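Local coordinates for Ral guanine nucleotide dissociation stimulator-like 2 (Mus musculus, PDB 4JGW), which probably acts as a guanine nucleotide exchange factor for small G proteins and associates with GTP-bound Rap1A and H-Ras in vitro, at residues M74-P77 with A78-T82; A127-P130 with E131-G134; Q286-R289 with L290-W294; L430-Q433 with K434-R437. All coordinates share one frame; numbering follows the deposited sequence.

Contact 1 (M74-P77 with A78-T82); sequences MFTP and ALLAT
F75 lays the outer end of its ring against L79: CZ stands 3.6 Å from the L79 methyl CD1, and CE2 of F75 meets the same CD1 at 3.7 Å. The two side chains leave helix 75-82 on one flank and run side by side in the same direction. A chi1 of -178° sends the F75 ring along the helix, and its end nears L79 although CB sets out away from it. One residue further on, T76 and L80 repeat this i to i+4 pairing more loosely, with the methyl CG2 of T76 4.1 Å from CD1 of L80. M74 touches A78 in the same manner, through CG against CB.

Underneath runs the regular alpha-helical ladder. A78 N donates to M74 O, L79 N to F75 O at 2.9 Å, L80 N to T76 O, and A81 N to P77 O. T82 OG1 adds a 2.7 Å bond to A78 O. That carbonyl also takes the N-H of T82, and the two donors reach it from opposite faces of its plane.

In the fold, this short helix of the N-terminal Ras-GEF (REM) region is wedged between neighbours. H62 meets the F75 ring edge-to-face and L63 of helix 56-63 packs beside it, L80 rests on W125, and M74 and P77 lean on F423 of helix 416-436. The chemistry is thus divided: apolar groups serve the surrounding helices, while the main-chain polar groups bond mostly along the helix, A78 O taking both the N-H and the hydroxyl of T82.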
# COMPACT_ATOMS: atom_id res chain seq x y z
N MET A 74 8.98 16.86 4.13
CA MET A 74 7.89 15.91 3.91
C MET A 74 6.79 16.45 2.99
O MET A 74 6.05 15.68 2.38
CB MET A 74 7.28 15.43 5.24
CG MET A 74 6.34 14.23 5.08
SD MET A 74 5.51 13.66 6.57
CE MET A 74 6.88 12.96 7.49
N PHE A 75 6.70 17.78 2.87
CA PHE A 75 5.57 18.41 2.19
C PHE A 75 5.34 17.95 0.75
O PHE A 75 4.24 17.51 0.41
CB PHE A 75 5.67 19.94 2.23
CG PHE A 75 4.50 20.62 1.58
CD1 PHE A 75 3.31 20.80 2.28
CD2 PHE A 75 4.57 21.05 0.26
CE1 PHE A 75 2.22 21.42 1.68
CE2 PHE A 75 3.49 21.67 -0.35
CZ PHE A 75 2.31 21.85 0.36
N THR A 76 6.38 18.06 -0.08
CA THR A 76 6.29 17.74 -1.50
C THR A 76 5.87 16.29 -1.77
O THR A 76 4.90 16.06 -2.49
CB THR A 76 7.60 18.12 -2.25
OG1 THR A 76 7.91 19.49 -2.00
CG2 THR A 76 7.47 17.89 -3.75
N PRO A 77 6.60 15.30 -1.20
CA PRO A 77 6.19 13.92 -1.46
C PRO A 77 4.83 13.55 -0.85
O PRO A 77 4.08 12.79 -1.45
CB PRO A 77 7.31 13.09 -0.82
CG PRO A 77 7.92 13.99 0.20
CD PRO A 77 7.83 15.36 -0.39
N ALA A 78 4.52 14.11 0.32
CA ALA A 78 3.23 13.89 0.97
C ALA A 78 2.06 14.42 0.15
O ALA A 78 1.06 13.73 -0.02
CB ALA A 78 3.22 14.48 2.38
N LEU A 79 2.20 15.65 -0.36
CA LEU A 79 1.14 16.26 -1.17
C LEU A 79 0.94 15.47 -2.46
O LEU A 79 -0.20 15.14 -2.81
CB LEU A 79 1.47 17.72 -1.51
CG LEU A 79 0.35 18.78 -1.65
CD1 LEU A 79 0.87 20.00 -2.40
CD2 LEU A 79 -0.93 18.28 -2.33
N LEU A 80 2.04 15.15 -3.14
CA LEU A 80 1.99 14.41 -4.40
C LEU A 80 1.40 13.01 -4.23
O LEU A 80 0.73 12.52 -5.13
CB LEU A 80 3.38 14.33 -5.04
CG LEU A 80 4.02 15.63 -5.58
CD1 LEU A 80 5.40 15.35 -6.14
CD2 LEU A 80 3.14 16.32 -6.62
N ALA A 81 1.65 12.39 -3.09
CA ALA A 81 1.17 11.03 -2.82
C ALA A 81 -0.29 10.98 -2.37
O ALA A 81 -1.00 10.02 -2.68
CB ALA A 81 2.06 10.34 -1.79
N THR A 82 -0.74 12.00 -1.65
CA THR A 82 -2.07 12.00 -1.04
C THR A 82 -3.12 12.88 -1.74
O THR A 82 -4.29 12.86 -1.35
CB THR A 82 -2.02 12.40 0.46
OG1 THR A 82 -1.56 13.75 0.59
CG2 THR A 82 -1.12 11.47 1.26

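Contact 2 (A127-P130 with E131-G134)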
# COMPACT_ATOMS: atom_id res chain seq x y z
N ALA A 127 7.78 10.60 -12.00
CA ALA A 127 8.63 9.46 -11.65
C ALA A 127 8.01 8.62 -10.54
O ALA A 127 8.02 7.39 -10.61
CB ALA A 127 10.03 9.93 -11.28
N SER A 128 7.48 9.28 -9.51
CA SER A 128 6.86 8.60 -8.38
C SER A 128 5.51 7.98 -8.72
O SER A 128 5.23 6.84 -8.35
CB SER A 128 6.70 9.56 -7.19
OG SER A 128 7.96 9.99 -6.71
N HIS A 129 4.66 8.75 -9.41
CA HIS A 129 3.30 8.31 -9.71
C HIS A 129 2.94 8.49 -11.19
O HIS A 129 2.14 9.37 -11.53
CB HIS A 129 2.29 9.06 -8.82
CG HIS A 129 2.76 9.27 -7.42
ND1 HIS A 129 2.81 8.26 -6.49
CD2 HIS A 129 3.19 10.38 -6.78
CE1 HIS A 129 3.26 8.74 -5.34
NE2 HIS A 129 3.50 10.03 -5.50
N PRO A 130 3.51 7.65 -12.08
CA PRO A 130 3.24 7.79 -13.51
C PRO A 130 1.77 7.54 -13.89
O PRO A 130 1.28 8.12 -14.86
CB PRO A 130 4.15 6.74 -14.15
CG PRO A 130 4.43 5.76 -13.07
CD PRO A 130 4.44 6.54 -11.80
N GLU A 131 1.09 6.71 -13.10
CA GLU A 131 -0.31 6.34 -13.36
C GLU A 131 -1.29 7.50 -13.17
O GLU A 131 -2.43 7.43 -13.63
CB GLU A 131 -0.72 5.15 -12.48
CG GLU A 131 0.04 3.84 -12.75
CD GLU A 131 1.35 3.72 -11.97
OE1 GLU A 131 1.67 4.63 -11.16
OE2 GLU A 131 2.05 2.71 -12.16
N ASP A 132 -0.84 8.56 -12.50
CA ASP A 132 -1.65 9.76 -12.30
C ASP A 132 -1.92 10.50 -13.61
O ASP A 132 -2.96 11.13 -13.76
CB ASP A 132 -0.97 10.72 -11.31
CG ASP A 132 -1.13 10.29 -9.85
OD1 ASP A 132 -1.67 9.19 -9.59
OD2 ASP A 132 -0.71 11.06 -8.97
N PHE A 133 -0.97 10.41 -14.54
CA PHE A 133 -1.03 11.16 -15.79
C PHE A 133 -1.58 10.32 -16.95
O PHE A 133 -1.11 9.20 -17.20
CB PHE A 133 0.36 11.71 -16.15
CG PHE A 133 0.94 12.61 -15.09
CD1 PHE A 133 1.76 12.10 -14.10
CD2 PHE A 133 0.66 13.97 -15.10
CE1 PHE A 133 2.30 12.93 -13.12
CE2 PHE A 133 1.20 14.81 -14.12
CZ PHE A 133 2.02 14.29 -13.13
N GLY A 134 -2.57 10.87 -17.64
CA GLY A 134 -3.18 10.21 -18.79
C GLY A 134 -3.76 11.20 -19.78
O GLY A 134 -3.14 12.21 -20.10
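D132 and H129 are joined first by a backbone hydrogen bond, D132 N to H129 O at 3.2 Å, and the next residue follows suit, F133 N giving to P130 O at 3.2 Å. Both bonds span three residues and arrive well above the carbonyl planes, each more than 50° out.

This i to i+3 pattern marks a single 3-10 turn. It follows helix 108-128, opening at H129, the first residue to leave helical backbone angles, and it turns the chain of the REM region towards helix 138-151.

The side-chain contacts are made by van der Waals touch. E131 bends at chi2 (87°), folding its carboxylate back alongside the neighbouring proline, where OE1 lies 3.4 Å from CD of P130 and 3.5 Å from CG of P130. On H129 it is CB that meets the next carboxylate, 3.6 Å from OD2 of D132, and a face of the imidazole is taken by CB of S128. F133 presents its ring edge to P130 O, which lies near the ring plane, 4.1 Å from CD1 of F133.

Among the polar and aromatic partners further out, W125 matters twice. Its NE1 hydrogen-bonds D132 OD2, and its ring meets that of F133 with the planes about 60° apart. R84 forms a long, weak ion pair with D132 OD1.

Contact 3 (Q286-R289 with L290-W294)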
# COMPACT_ATOMS: atom_id res chain seq x y z
N GLN A 286 -7.71 -38.65 6.84
CA GLN A 286 -7.38 -38.15 5.50
C GLN A 286 -7.46 -36.62 5.45
O GLN A 286 -6.62 -35.97 4.83
CB GLN A 286 -8.31 -38.75 4.45
CG GLN A 286 -8.22 -40.26 4.30
CD GLN A 286 -9.13 -40.79 3.21
OE1 GLN A 286 -10.36 -40.72 3.32
NE2 GLN A 286 -8.54 -41.33 2.15
N ARG A 287 -8.49 -36.07 6.10
CA ARG A 287 -8.71 -34.63 6.15
C ARG A 287 -7.65 -33.93 6.98
O ARG A 287 -7.27 -32.79 6.69
CB ARG A 287 -10.11 -34.33 6.70
CG ARG A 287 -10.61 -32.92 6.40
CD ARG A 287 -11.99 -32.64 6.98
NE ARG A 287 -12.97 -33.68 6.67
CZ ARG A 287 -13.65 -33.77 5.53
NH1 ARG A 287 -13.46 -32.90 4.55
NH2 ARG A 287 -14.51 -34.76 5.36
N ALA A 288 -7.17 -34.62 8.02
CA ALA A 288 -6.10 -34.10 8.88
C ALA A 288 -4.81 -33.89 8.10
O ALA A 288 -4.06 -32.95 8.37
CB ALA A 288 -5.86 -35.03 10.05
N ARG A 289 -4.55 -34.76 7.12
CA ARG A 289 -3.37 -34.65 6.26
C ARG A 289 -3.40 -33.38 5.42
O ARG A 289 -2.36 -32.77 5.16
CB ARG A 289 -3.23 -35.89 5.37
CG ARG A 289 -3.03 -37.20 6.15
CD ARG A 289 -1.74 -37.18 6.96
NE ARG A 289 -1.88 -37.83 8.26
CZ ARG A 289 -0.90 -37.95 9.16
NH1 ARG A 289 0.31 -37.46 8.90
NH2 ARG A 289 -1.12 -38.55 10.32
N LEU A 290 -4.61 -32.97 5.01
CA LEU A 290 -4.82 -31.71 4.31
C LEU A 290 -4.61 -30.52 5.24
O LEU A 290 -4.00 -29.53 4.84
CB LEU A 290 -6.21 -31.68 3.66
CG LEU A 290 -6.39 -32.56 2.42
CD1 LEU A 290 -7.84 -33.00 2.27
CD2 LEU A 290 -5.90 -31.86 1.16
N LEU A 291 -5.12 -30.62 6.46
CA LEU A 291 -4.90 -29.59 7.48
C LEU A 291 -3.41 -29.42 7.77
O LEU A 291 -2.90 -28.30 7.76
CB LEU A 291 -5.65 -29.92 8.78
CG LEU A 291 -7.17 -29.83 8.82
CD1 LEU A 291 -7.70 -30.50 10.08
CD2 LEU A 291 -7.66 -28.39 8.74
N GLU A 292 -2.73 -30.54 8.00
CA GLU A 292 -1.28 -30.57 8.23
C GLU A 292 -0.51 -29.97 7.05
O GLU A 292 0.48 -29.25 7.25
CB GLU A 292 -0.81 -32.01 8.49
CG GLU A 292 -1.21 -32.57 9.86
CD GLU A 292 -1.25 -34.09 9.90
OE1 GLU A 292 -0.75 -34.75 8.96
OE2 GLU A 292 -1.79 -34.64 10.89
N LYS A 293 -0.96 -30.26 5.84
CA LYS A 293 -0.34 -29.74 4.62
C LYS A 293 -0.40 -28.22 4.54
O LYS A 293 0.61 -27.56 4.27
CB LYS A 293 -0.97 -30.37 3.38
CG LYS A 293 -0.29 -30.00 2.06
CD LYS A 293 1.12 -30.57 2.00
CE LYS A 293 1.78 -30.25 0.68
NZ LYS A 293 2.82 -31.26 0.35
N TRP A 294 -1.59 -27.66 4.77
CA TRP A 294 -1.80 -26.22 4.72
C TRP A 294 -1.09 -25.48 5.86
O TRP A 294 -0.60 -24.37 5.66
CB TRP A 294 -3.29 -25.88 4.71
CG TRP A 294 -3.94 -26.08 3.37
CD1 TRP A 294 -4.87 -27.03 3.05
CD2 TRP A 294 -3.70 -25.32 2.18
NE1 TRP A 294 -5.23 -26.91 1.73
CE2 TRP A 294 -4.53 -25.87 1.17
CE3 TRP A 294 -2.87 -24.24 1.86
CZ2 TRP A 294 -4.55 -25.37 -0.14
CZ3 TRP A 294 -2.89 -23.74 0.56
CH2 TRP A 294 -3.73 -24.31 -0.42
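R289 and E292 form the one salt bridge here, NH1 of R289 standing 2.9 Å from OE1 of E292. It rests on charge alone: the oxygen lies over a face of the guanidinium, and no N-H points at it. OE2 of E292 sits 3.8 Å above the centre of the same group, with the guanidinium and carboxylate planes 87° apart. R289 bends at chi2 and chi3 (-63° and 142°), bringing its aliphatic part in as well, with CD 3.3 Å from OE1 of E292. The other oxygen, OE2, accepts a hydrogen bond from T333 N, which anchors the carboxylate from outside.

Backbone bonds supply the frame, within helix 284-303 of the CDC25-homology (Ras-GEF) domain. L291 N gives to R287 O, E292 N to A288 O at 2.8 Å, and K293 N to R289 O.

Apolar contacts occupy another flank. L291 brings CD1 to 4.1 Å from CA of A288, then meets V264 of helix 244-264, L317 of helix 307-318 and A328. R287, whose carbonyl takes the L291 N-H, also sends NH1 to a hydrogen bond with V264 O.

Contact 4 (L430-Q433 with K434-R437); sequences LRLQ and KECR
K434 curls back along the helix to R431, and its NZ donates to R431 O at 2.8 Å, the donor tilted 28° from the carbonyl plane. To get there the chain leaves the staggered values at both chi1 (112°) and chi2 (-91°). CD of K434 comes to 2.9 Å from the same R431 O, too short for comfort, so the exact course of this exposed chain is doubtful. A second donor, E435 N, reaches R431 O weakly at 3.4 Å. Over the arginine itself the side chains cross obliquely, NZ of K434 passing 3.8 Å from CB of R431.

The remaining first-shell bonds belong to the backbone at the end of helix 416-436: K434 N to L430 O, C436 N to L432 O at 3.0 Å, and R437 N to Q433 O at 3.2 Å. CB of K434 lies in plane at the edge of the R437 guanidinium.

Further out, R431 NH2 bonds to L360 O, E435 forms a salt bridge with R305, and Q433 NE2 is held by two carbonyls, F218 O and L221 O. L432 and C436 pack on F218 of helix 203-219, a neighbour within the Ras-GEF region. A lysine ammonium resting on a carbonyl in the last turns of a helix would probably gain from the negative end of the helix dipole.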
# COMPACT_ATOMS: atom_id res chain seq x y z
N LEU A 430 6.09 1.82 0.85
CA LEU A 430 7.14 2.03 -0.15
C LEU A 430 8.44 1.30 0.20
O LEU A 430 9.08 0.71 -0.68
CB LEU A 430 7.43 3.52 -0.34
CG LEU A 430 6.43 4.38 -1.12
CD1 LEU A 430 6.74 5.85 -0.90
CD2 LEU A 430 6.45 4.04 -2.61
N ARG A 431 8.82 1.33 1.48
CA ARG A 431 10.03 0.64 1.92
C ARG A 431 9.85 -0.89 1.93
O ARG A 431 10.82 -1.63 1.79
CB ARG A 431 10.49 1.15 3.30
CG ARG A 431 10.00 0.33 4.48
CD ARG A 431 10.63 0.77 5.79
NE ARG A 431 10.73 -0.34 6.73
CZ ARG A 431 9.74 -0.78 7.51
NH1 ARG A 431 8.54 -0.20 7.47
NH2 ARG A 431 9.94 -1.80 8.33
N LEU A 432 8.62 -1.35 2.11
CA LEU A 432 8.33 -2.78 2.05
C LEU A 432 8.31 -3.26 0.60
O LEU A 432 8.61 -4.42 0.32
CB LEU A 432 7.02 -3.11 2.76
CG LEU A 432 7.04 -3.06 4.29
CD1 LEU A 432 5.63 -3.02 4.85
CD2 LEU A 432 7.82 -4.23 4.90
N GLN A 433 7.98 -2.35 -0.32
CA GLN A 433 8.00 -2.65 -1.75
C GLN A 433 9.41 -2.86 -2.28
O GLN A 433 9.63 -3.78 -3.07
CB GLN A 433 7.27 -1.57 -2.55
CG GLN A 433 5.76 -1.74 -2.59
CD GLN A 433 5.06 -0.62 -3.34
OE1 GLN A 433 5.41 0.56 -3.21
NE2 GLN A 433 4.05 -0.97 -4.13
N LYS A 434 10.37 -2.04 -1.85
CA LYS A 434 11.75 -2.19 -2.31
C LYS A 434 12.41 -3.44 -1.72
O LYS A 434 13.28 -4.05 -2.36
CB LYS A 434 12.58 -0.91 -2.06
CG LYS A 434 13.69 -1.01 -1.01
CD LYS A 434 13.20 -0.63 0.37
CE LYS A 434 14.09 -1.22 1.45
NZ LYS A 434 13.42 -1.14 2.78
N GLU A 435 12.00 -3.83 -0.52
CA GLU A 435 12.47 -5.06 0.10
C GLU A 435 11.87 -6.28 -0.60
O GLU A 435 12.53 -7.31 -0.74
CB GLU A 435 12.15 -5.08 1.60
CG GLU A 435 13.08 -5.99 2.41
CD GLU A 435 12.61 -6.21 3.84
OE1 GLU A 435 12.03 -5.27 4.43
OE2 GLU A 435 12.83 -7.32 4.37
N CYS A 436 10.62 -6.15 -1.04
CA CYS A 436 9.92 -7.18 -1.82
C CYS A 436 10.62 -7.49 -3.14
O CYS A 436 10.58 -8.63 -3.62
CB CYS A 436 8.47 -6.76 -2.07
SG CYS A 436 7.47 -8.00 -2.94
N ARG A 437 11.26 -6.48 -3.72
CA ARG A 437 12.04 -6.63 -4.96
C ARG A 437 13.21 -7.61 -4.80
O ARG A 437 13.69 -8.16 -5.79
CB ARG A 437 12.55 -5.26 -5.45
CG ARG A 437 11.44 -4.31 -5.87
CD ARG A 437 11.97 -3.04 -6.51
NE ARG A 437 10.87 -2.19 -6.98
CZ ARG A 437 10.37 -1.15 -6.30
NH1 ARG A 437 10.88 -0.80 -5.12
NH2 ARG A 437 9.37 -0.45 -6.81

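In the fold
All four contacts are local and in series along the chain, so none encloses a loop and none nests in or crosses another. Contact 1 belongs to helix 75-82 and contact 2 to the turn leaving helix 108-128; both lie in the N-terminal Ras-GEF region and touch where H129 packs on L80 and A81, centres about 14 Å apart. Contact 3 follows in helix 284-303, on the opposite side of the chain's centre from both. Contact 4 comes last, near the end of helix 416-436, with its nearest atoms about 7 Å from contact 1 and 6 Å from contact 2. That helix also carries F423, on which contact 1 leans, and so links the two regions.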